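Local atomic coordinates of protein YrdA (Escherichia coli, PDB entry 3TIO), a protein that binds zinc between the subunits of a trimer and is a homologue of gamma-class carbonic anhydrases, whose zinc chemistry it may share. Residues A[41-46]-A[62-67]; A[88-93]-A[105-110]; A[120-125]-A[138-143]. The protein carries 1 engineered substitution. One frame throughout, in Å; residues are numbered along the deposited sequence.

Interaction 1: residues A[41-46]-A[62-67]; sequences LVVIRG and GSMLHV. With ZN (zinc ion), chain G.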
loop_
_atom_site.group_PDB
_atom_site.type_symbol
_atom_site.label_atom_id
_atom_site.label_comp_id
_atom_site.label_asym_id
_atom_site.label_seq_id
_atom_site.Cartn_x
_atom_site.Cartn_y
_atom_site.Cartn_z
ATOM N N LEU A 41 -8.107 6.859 -2.453
ATOM C CA LEU A 41 -6.961 6.190 -3.057
ATOM C C LEU A 41 -7.096 4.688 -3.252
ATOM O O LEU A 41 -6.189 3.910 -2.939
ATOM C CB LEU A 41 -5.693 6.520 -2.257
ATOM C CG LEU A 41 -5.319 8.009 -2.247
ATOM C CD1 LEU A 41 -3.978 8.191 -1.554
ATOM C CD2 LEU A 41 -5.238 8.539 -3.668
ATOM N N VAL A 42 -8.244 4.289 -3.781
ATOM C CA VAL A 42 -8.515 2.891 -4.068
ATOM C C VAL A 42 -8.454 2.704 -5.577
ATOM O O VAL A 42 -8.843 3.596 -6.335
ATOM C CB VAL A 42 -9.931 2.479 -3.581
ATOM C CG1 VAL A 42 -10.332 1.129 -4.186
ATOM C CG2 VAL A 42 -9.958 2.401 -2.064
ATOM N N VAL A 43 -7.933 1.561 -6.008
ATOM C CA VAL A 43 -7.897 1.237 -7.426
ATOM C C VAL A 43 -8.675 -0.059 -7.602
ATOM O O VAL A 43 -8.444 -1.025 -6.879
ATOM C CB VAL A 43 -6.467 0.983 -7.963
ATOM C CG1 VAL A 43 -6.524 0.698 -9.468
ATOM C CG2 VAL A 43 -5.576 2.174 -7.682
ATOM N N ILE A 44 -9.622 -0.063 -8.533
ATOM C CA ILE A 44 -10.396 -1.260 -8.847
ATOM C C ILE A 44 -10.258 -1.379 -10.357
ATOM O O ILE A 44 -10.755 -0.533 -11.106
ATOM C CB ILE A 44 -11.887 -1.122 -8.478
ATOM C CG1 ILE A 44 -12.037 -0.722 -7.009
ATOM C CG2 ILE A 44 -12.598 -2.456 -8.706
ATOM C CD1 ILE A 44 -13.483 -0.581 -6.558
ATOM N N ARG A 45 -9.558 -2.414 -10.802
ATOM C CA ARG A 45 -9.310 -2.616 -12.224
ATOM C C ARG A 45 -9.943 -3.910 -12.728
ATOM O O ARG A 45 -9.536 -5.003 -12.355
ATOM C CB ARG A 45 -7.791 -2.605 -12.474
ATOM C CG ARG A 45 -7.358 -2.761 -13.930
ATOM C CD ARG A 45 -6.069 -1.986 -14.227
ATOM N NE ARG A 45 -4.872 -2.491 -13.552
ATOM C CZ ARG A 45 -4.084 -3.452 -14.030
ATOM N NH1 ARG A 45 -4.363 -4.032 -15.190
ATOM N NH2 ARG A 45 -2.987 -3.804 -13.368
ATOM N N GLY A 46 -10.961 -3.769 -13.566
ATOM C CA GLY A 46 -11.630 -4.934 -14.114
ATOM C C GLY A 46 -11.466 -4.914 -15.616
ATOM O O GLY A 46 -12.435 -4.713 -16.353
ATOM N N GLY A 62 -7.027 3.075 0.278
ATOM C CA GLY A 62 -5.794 2.433 -0.144
ATOM C C GLY A 62 -5.857 1.000 -0.621
ATOM O O GLY A 62 -4.816 0.393 -0.877
ATOM N N SER A 63 -7.059 0.445 -0.737
ATOM C CA SER A 63 -7.186 -0.930 -1.199
ATOM C C SER A 63 -6.890 -1.014 -2.693
ATOM O O SER A 63 -7.008 -0.020 -3.409
ATOM C CB SER A 63 -8.591 -1.460 -0.912
ATOM O OG SER A 63 -8.785 -1.635 0.480
ATOM N N MET A 64 -6.502 -2.199 -3.150
ATOM C CA MET A 64 -6.185 -2.437 -4.553
ATOM C C MET A 64 -6.910 -3.721 -4.932
ATOM O O MET A 64 -6.638 -4.787 -4.373
ATOM C CB MET A 64 -4.669 -2.597 -4.724
ATOM C CG MET A 64 -4.133 -2.309 -6.126
ATOM S SD MET A 64 -4.568 -3.548 -7.360
ATOM C CE MET A 64 -5.720 -2.641 -8.389
ATOM N N LEU A 65 -7.847 -3.598 -5.865
ATOM C CA LEU A 65 -8.648 -4.727 -6.319
ATOM C C LEU A 65 -8.392 -5.035 -7.781
ATOM O O LEU A 65 -8.559 -4.170 -8.638
ATOM C CB LEU A 65 -10.140 -4.425 -6.130
ATOM C CG LEU A 65 -10.763 -4.591 -4.741
ATOM C CD1 LEU A 65 -10.020 -3.747 -3.715
ATOM C CD2 LEU A 65 -12.226 -4.187 -4.804
ATOM N N HIS A 66 -7.986 -6.264 -8.066
ATOM C CA HIS A 66 -7.749 -6.658 -9.442
ATOM C C HIS A 66 -8.244 -8.076 -9.667
ATOM O O HIS A 66 -8.570 -8.802 -8.722
ATOM C CB HIS A 66 -6.266 -6.561 -9.807
ATOM C CG HIS A 66 -6.014 -6.519 -11.284
ATOM N ND1 HIS A 66 -4.873 -7.025 -11.864
ATOM C CD2 HIS A 66 -6.761 -6.023 -12.300
ATOM C CE1 HIS A 66 -4.926 -6.848 -13.173
ATOM N NE2 HIS A 66 -6.063 -6.242 -13.463
ATOM N N VAL A 67 -8.299 -8.453 -10.936
ATOM C CA VAL A 67 -8.765 -9.767 -11.349
ATOM C C VAL A 67 -7.586 -10.674 -11.672
ATOM O O VAL A 67 -6.445 -10.220 -11.762
ATOM C CB VAL A 67 -9.651 -9.641 -12.599
ATOM C CG1 VAL A 67 -10.883 -8.811 -12.278
ATOM C CG2 VAL A 67 -8.865 -8.986 -13.723
HETATM ZN ZN ZN G . -3.341 -8.112 -10.987
HETATM O O HOH W 1 -4.795 1.654 -4.088
#
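The carbonyl oxygen of S63 is gripped from several directions. V43 N donates to S63 O at 3.2 Å, V42 CA brings a C-H to S63 O at 3.3 Å, and a water lies 2.9 Å from the same S63 O, within reach of L41 O. The ladder then becomes straighter: L65 N meets V43 O at 2.8 Å with an angle of 174° at the hydrogen, and R45 N returns to L65 O. The two strands run parallel, their axes only 4° apart. On one face V43 CG1 touches M64 CE at 3.6 Å; on the other I44 CG2 runs alongside L65 CB at 4.1 Å. Beyond M64, the R45 chain folds at chi2 and chi3 to lay its guanidinium over one face of the H66 ring, the planes 37° apart. R45 NH1 and H66 NE2 are 3.3 Å apart, but both are donors; D47 accepts from each through different oxygens. The D47 bond to H66 NE2 and the zinc on H66 ND1 at 2.1 Å would together hold the ring's rotation. H69 and H95 of the same chain and H90 of the second subunit complete the metal site, the intersubunit zinc centre of a gamma-class carbonic anhydrase-like left-handed beta-helix.

Interaction 2: residues A[88-93]-A[105-110]; sequences VGHKVM and VGMGSI. With ZN (zinc ion), chain I; PO4 (phosphate ion), chain H.
H90 and M107 meet at the start of their side chains, where H90 CB lies 4.1 Å from M107 CB. From there H90 CG is anti to the carbonyl carbon (chi1 -52°), which carries the imidazole outward past the methionine. M107 SD comes in at the ring edge, 84° off the normal and 4.3 Å from H90 CD2, a sulfur-aromatic contact near the ring plane. H90 ND1 makes a weak hydrogen bond to D61. At the tip, CD2 and CE1 flank the zinc while H90 NE2 binds it at 2.1 Å; H66, H69 and H95 of the third subunit supply the other ligands.

The backbone under this histidine is a type II turn, G89 to V92, stacked on another, G106 to S109. G89 N donates to V105 O at 2.9 Å, G108 N to H90 O at 2.8 Å, and M93 N to S109 O, the last nearly straight at 173°. Inside the bend V92 CG1 packs on V105 CG1 at 3.8 Å. G106 O is held by both S109 N and S109 OG from the same face of its plane, which ties the second turn together. K91 points elsewhere: K91 NZ donates to O1 of a phosphate, probably from the crystallisation liquor, at 2.9 Å, and also to G62 O of the third subunit. The same phosphate is bound by K91 of all three subunits, which would be consistent with its offsetting the clustered lysine charge in the crystal, while the stacked turns present H90 to a metal otherwise held by a neighbouring chain.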
loop_
_atom_site.group_PDB
_atom_site.type_symbol
_atom_site.label_atom_id
_atom_site.label_comp_id
_atom_site.label_asym_id
_atom_site.label_seq_id
_atom_site.Cartn_x
_atom_site.Cartn_y
_atom_site.Cartn_z
ATOM N N VAL A 88 -14.122 -4.432 3.599
ATOM C CA VAL A 88 -12.763 -4.614 3.106
ATOM C C VAL A 88 -11.927 -3.502 3.728
ATOM O O VAL A 88 -12.059 -2.331 3.368
ATOM C CB VAL A 88 -12.713 -4.537 1.568
ATOM C CG1 VAL A 88 -11.272 -4.654 1.079
ATOM C CG2 VAL A 88 -13.564 -5.659 0.976
ATOM N N GLY A 89 -11.081 -3.894 4.678
ATOM C CA GLY A 89 -10.246 -2.950 5.405
ATOM C C GLY A 89 -9.286 -2.096 4.600
ATOM O O GLY A 89 -9.055 -2.335 3.419
ATOM N N HIS A 90 -8.719 -1.087 5.257
ATOM C CA HIS A 90 -7.771 -0.195 4.596
ATOM C C HIS A 90 -6.599 -0.978 4.027
ATOM O O HIS A 90 -6.153 -1.967 4.615
ATOM C CB HIS A 90 -7.178 0.811 5.583
ATOM C CG HIS A 90 -8.191 1.571 6.377
ATOM N ND1 HIS A 90 -8.974 2.565 5.837
ATOM C CD2 HIS A 90 -8.506 1.515 7.692
ATOM C CE1 HIS A 90 -9.726 3.094 6.785
ATOM N NE2 HIS A 90 -9.461 2.475 7.919
ATOM N N LYS A 91 -6.097 -0.515 2.886
ATOM C CA LYS A 91 -4.926 -1.108 2.249
ATOM C C LYS A 91 -4.998 -2.591 1.932
ATOM O O LYS A 91 -3.964 -3.253 1.836
ATOM C CB LYS A 91 -3.683 -0.865 3.113
ATOM C CG LYS A 91 -3.147 0.553 3.087
ATOM C CD LYS A 91 -1.895 0.648 3.950
ATOM C CE LYS A 91 -1.158 1.956 3.731
ATOM N NZ LYS A 91 -0.621 2.051 2.349
ATOM N N VAL A 92 -6.200 -3.123 1.772
ATOM C CA VAL A 92 -6.331 -4.533 1.453
ATOM C C VAL A 92 -6.093 -4.781 -0.033
ATOM O O VAL A 92 -6.477 -3.978 -0.883
ATOM C CB VAL A 92 -7.722 -5.066 1.856
ATOM C CG1 VAL A 92 -7.967 -6.441 1.246
ATOM C CG2 VAL A 92 -7.797 -5.168 3.369
ATOM N N MET A 93 -5.436 -5.898 -0.323
ATOM C CA MET A 93 -5.120 -6.316 -1.683
ATOM C C MET A 93 -5.991 -7.528 -1.995
ATOM O O MET A 93 -5.841 -8.569 -1.360
ATOM C CB MET A 93 -3.642 -6.710 -1.760
ATOM C CG MET A 93 -3.183 -7.330 -3.073
ATOM S SD MET A 93 -2.678 -6.122 -4.291
ATOM C CE MET A 93 -3.894 -6.456 -5.589
ATOM N N VAL A 105 -12.425 -8.209 6.156
ATOM C CA VAL A 105 -11.046 -8.456 5.750
ATOM C C VAL A 105 -10.175 -7.412 6.444
ATOM O O VAL A 105 -10.218 -6.232 6.099
ATOM C CB VAL A 105 -10.871 -8.334 4.217
ATOM C CG1 VAL A 105 -9.451 -8.731 3.832
ATOM C CG2 VAL A 105 -11.890 -9.217 3.489
ATOM N N GLY A 106 -9.398 -7.865 7.424
ATOM C CA GLY A 106 -8.531 -6.981 8.194
ATOM C C GLY A 106 -7.595 -6.127 7.362
ATOM O O GLY A 106 -7.032 -6.594 6.374
ATOM N N MET A 107 -7.408 -4.879 7.784
ATOM C CA MET A 107 -6.557 -3.951 7.049
ATOM C C MET A 107 -5.170 -4.506 6.761
ATOM O O MET A 107 -4.581 -5.213 7.580
ATOM C CB MET A 107 -6.455 -2.611 7.795
ATOM C CG MET A 107 -5.777 -2.658 9.159
ATOM S SD MET A 107 -5.927 -1.070 10.029
ATOM C CE MET A 107 -7.360 -1.380 11.044
ATOM N N GLY A 108 -4.667 -4.195 5.571
ATOM C CA GLY A 108 -3.345 -4.640 5.169
ATOM C C GLY A 108 -3.240 -6.085 4.718
ATOM O O GLY A 108 -2.146 -6.564 4.414
ATOM N N SER A 109 -4.362 -6.793 4.669
ATOM C CA SER A 109 -4.335 -8.190 4.251
ATOM C C SER A 109 -4.202 -8.358 2.745
ATOM O O SER A 109 -4.480 -7.436 1.974
ATOM C CB SER A 109 -5.596 -8.912 4.726
ATOM O OG SER A 109 -5.623 -8.981 6.140
ATOM N N ILE A 110 -3.776 -9.550 2.337
ATOM C CA ILE A 110 -3.602 -9.886 0.929
ATOM C C ILE A 110 -4.350 -11.188 0.648
ATOM O O ILE A 110 -4.071 -12.210 1.275
ATOM C CB ILE A 110 -2.104 -10.098 0.576
ATOM C CG1 ILE A 110 -1.315 -8.809 0.818
ATOM C CG2 ILE A 110 -1.968 -10.538 -0.873
ATOM C CD1 ILE A 110 0.182 -8.954 0.585
HETATM ZN ZN ZN I . -10.221 2.955 9.778
HETATM P P PO4 H . 0.293 -1.257 1.109
HETATM O O1 PO4 H . -0.170 0.011 0.307
HETATM O O2 PO4 H . 1.125 -0.804 2.373
HETATM O O3 PO4 H . -0.972 -2.076 1.577
HETATM O O4 PO4 H . 1.193 -2.165 0.188
HETATM O O HOH W 2 -2.341 -5.274 1.316
#

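Interaction 3: residues A[120-125]-A[138-143]; sequences DVMIGA and GYLYLG
V121 and Y141 lean on each other from neighbouring coils of a left-handed beta-helix, with V121 CG1 4.1 Å from Y141 CD1. Their side chains cross obliquely. V121 CG1 is anti to the backbone N (chi1 170°), and this methyl approaches the tyrosine ring at a slant, beside CD1. I123 shares the face with Y141, and both side chains pack on L135. The phenol is fixed at its far end, where Y141 OH is hydrogen-bonded to Q148 and to the backbone N of E136.

M122 and L140 project from the other face of the sheet, and both touch L152. The methionine chain runs extended as far as SD, so that L140 CD1 rests against its flank, 4.0 Å from M122 CG. The same L140 CD1 comes to 3.5 Å from M122 O, bringing the methyl down over the backbone.

The parallel pairing behind this order is regular in its middle, the strand axes approaching to 4.8 Å at a signed crossing angle of -16°. M122 N bonds to Y139 O, Y141 N to M122 O and G124 N to Y141 O. At the leading end G138 N still bonds to D120 O at 2.8 Å, but bent, from 45° above the carbonyl plane. At the trailing end a water bridges the two segments, donating to A125 O at 3.0 Å and accepting from G143 N at 3.2 Å.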
loop_
_atom_site.group_PDB
_atom_site.type_symbol
_atom_site.label_atom_id
_atom_site.label_comp_id
_atom_site.label_asym_id
_atom_site.label_seq_id
_atom_site.Cartn_x
_atom_site.Cartn_y
_atom_site.Cartn_z
ATOM N N ASP A 120 -19.761 -14.952 6.887
ATOM C CA ASP A 120 -19.485 -14.772 8.307
ATOM C C ASP A 120 -18.083 -15.200 8.713
ATOM O O ASP A 120 -17.900 -16.070 9.568
ATOM C CB ASP A 120 -20.523 -15.534 9.134
ATOM C CG ASP A 120 -21.943 -15.091 8.831
ATOM O OD1 ASP A 120 -22.214 -13.881 8.931
ATOM O OD2 ASP A 120 -22.785 -15.951 8.494
ATOM N N VAL A 121 -17.091 -14.574 8.093
ATOM C CA VAL A 121 -15.699 -14.870 8.380
ATOM C C VAL A 121 -14.954 -13.584 8.698
ATOM O O VAL A 121 -15.269 -12.521 8.165
ATOM C CB VAL A 121 -15.015 -15.552 7.171
ATOM C CG1 VAL A 121 -13.507 -15.633 7.387
ATOM C CG2 VAL A 121 -15.598 -16.946 6.968
ATOM N N MET A 122 -13.968 -13.689 9.577
ATOM C CA MET A 122 -13.155 -12.540 9.932
ATOM C C MET A 122 -11.702 -12.897 9.655
ATOM O O MET A 122 -11.231 -13.969 10.036
ATOM C CB MET A 122 -13.324 -12.184 11.408
ATOM C CG MET A 122 -12.608 -10.906 11.810
ATOM S SD MET A 122 -12.869 -10.481 13.537
ATOM C CE MET A 122 -14.656 -10.383 13.568
ATOM N N ILE A 123 -11.009 -12.005 8.961
ATOM C CA ILE A 123 -9.602 -12.201 8.646
ATOM C C ILE A 123 -8.850 -11.095 9.372
ATOM O O ILE A 123 -9.146 -9.916 9.194
ATOM C CB ILE A 123 -9.351 -12.094 7.132
ATOM C CG1 ILE A 123 -10.121 -13.198 6.400
ATOM C CG2 ILE A 123 -7.856 -12.197 6.848
ATOM C CD1 ILE A 123 -10.120 -13.057 4.894
ATOM N N GLY A 124 -7.892 -11.479 10.208
ATOM C CA GLY A 124 -7.135 -10.491 10.958
ATOM C C GLY A 124 -6.254 -9.599 10.109
ATOM O O GLY A 124 -5.843 -9.979 9.014
ATOM N N ALA A 125 -5.960 -8.409 10.620
ATOM C CA ALA A 125 -5.116 -7.456 9.905
ATOM C C ALA A 125 -3.763 -8.060 9.541
ATOM O O ALA A 125 -3.225 -8.896 10.268
ATOM C CB ALA A 125 -4.913 -6.210 10.756
ATOM N N GLY A 138 -17.898 -18.851 9.567
ATOM C CA GLY A 138 -17.982 -18.773 11.015
ATOM C C GLY A 138 -16.692 -18.847 11.804
ATOM O O GLY A 138 -16.721 -19.113 13.006
ATOM N N TYR A 139 -15.559 -18.600 11.152
ATOM C CA TYR A 139 -14.276 -18.658 11.844
ATOM C C TYR A 139 -13.410 -17.419 11.692
ATOM O O TYR A 139 -13.612 -16.596 10.798
ATOM C CB TYR A 139 -13.450 -19.854 11.365
ATOM C CG TYR A 139 -13.988 -21.205 11.761
ATOM C CD1 TYR A 139 -15.064 -21.774 11.082
ATOM C CD2 TYR A 139 -13.417 -21.920 12.813
ATOM C CE1 TYR A 139 -15.557 -23.027 11.440
ATOM C CE2 TYR A 139 -13.902 -23.171 13.179
ATOM C CZ TYR A 139 -14.971 -23.719 12.488
ATOM O OH TYR A 139 -15.448 -24.961 12.841
ATOM N N LEU A 140 -12.437 -17.310 12.586
ATOM C CA LEU A 140 -11.468 -16.225 12.560
ATOM C C LEU A 140 -10.194 -16.803 11.957
ATOM O O LEU A 140 -9.726 -17.861 12.379
ATOM C CB LEU A 140 -11.166 -15.721 13.973
ATOM C CG LEU A 140 -9.907 -14.854 14.099
ATOM C CD1 LEU A 140 -10.080 -13.576 13.294
ATOM C CD2 LEU A 140 -9.638 -14.534 15.565
ATOM N N TYR A 141 -9.652 -16.117 10.955
ATOM C CA TYR A 141 -8.414 -16.537 10.311
ATOM C C TYR A 141 -7.380 -15.435 10.517
ATOM O O TYR A 141 -7.696 -14.256 10.395
ATOM C CB TYR A 141 -8.632 -16.782 8.815
ATOM C CG TYR A 141 -9.296 -18.104 8.497
ATOM C CD1 TYR A 141 -10.674 -18.271 8.633
ATOM C CD2 TYR A 141 -8.540 -19.194 8.066
ATOM C CE1 TYR A 141 -11.283 -19.499 8.345
ATOM C CE2 TYR A 141 -9.135 -20.422 7.777
ATOM C CZ TYR A 141 -10.505 -20.566 7.918
ATOM O OH TYR A 141 -11.089 -21.781 7.634
ATOM N N LEU A 142 -6.147 -15.825 10.834
ATOM C CA LEU A 142 -5.070 -14.863 11.083
ATOM C C LEU A 142 -3.729 -15.435 10.646
ATOM O O LEU A 142 -3.521 -16.644 10.698
ATOM C CB LEU A 142 -4.964 -14.553 12.581
ATOM C CG LEU A 142 -6.188 -14.169 13.415
ATOM C CD1 LEU A 142 -5.833 -14.260 14.890
ATOM C CD2 LEU A 142 -6.645 -12.773 13.061
ATOM N N GLY A 143 -2.817 -14.563 10.223
ATOM C CA GLY A 143 -1.494 -15.025 9.843
ATOM C C GLY A 143 -1.088 -14.905 8.391
ATOM O O GLY A 143 -1.890 -14.577 7.520
HETATM O O HOH W 3 -1.881 -11.555 10.401
#

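In the fold
All three contacts join successive coils of one beta-helix. Interactions 1 and 2 are buried and adjacent: M64 N and V92 O lie 2.9 Å apart, probably hydrogen-bonded, and strand 64-66 borders 93-95 in the same sheet. Interaction 2 carries the chain out of the sheet that holds interaction 3 and round the corner into that of interaction 1; G106 N probably bonds to I123 O. Interaction 3 is only partly buried, its centre about 21 Å from that of interaction 1. Chemistry follows position: 41-46/62-67 and 88-93/105-110 each supply one histidine, H66 and H90, to zinc sites shared between subunits (within one chain, different ions), while 120-125/138-143 relies on backbone pairing and apolar packing.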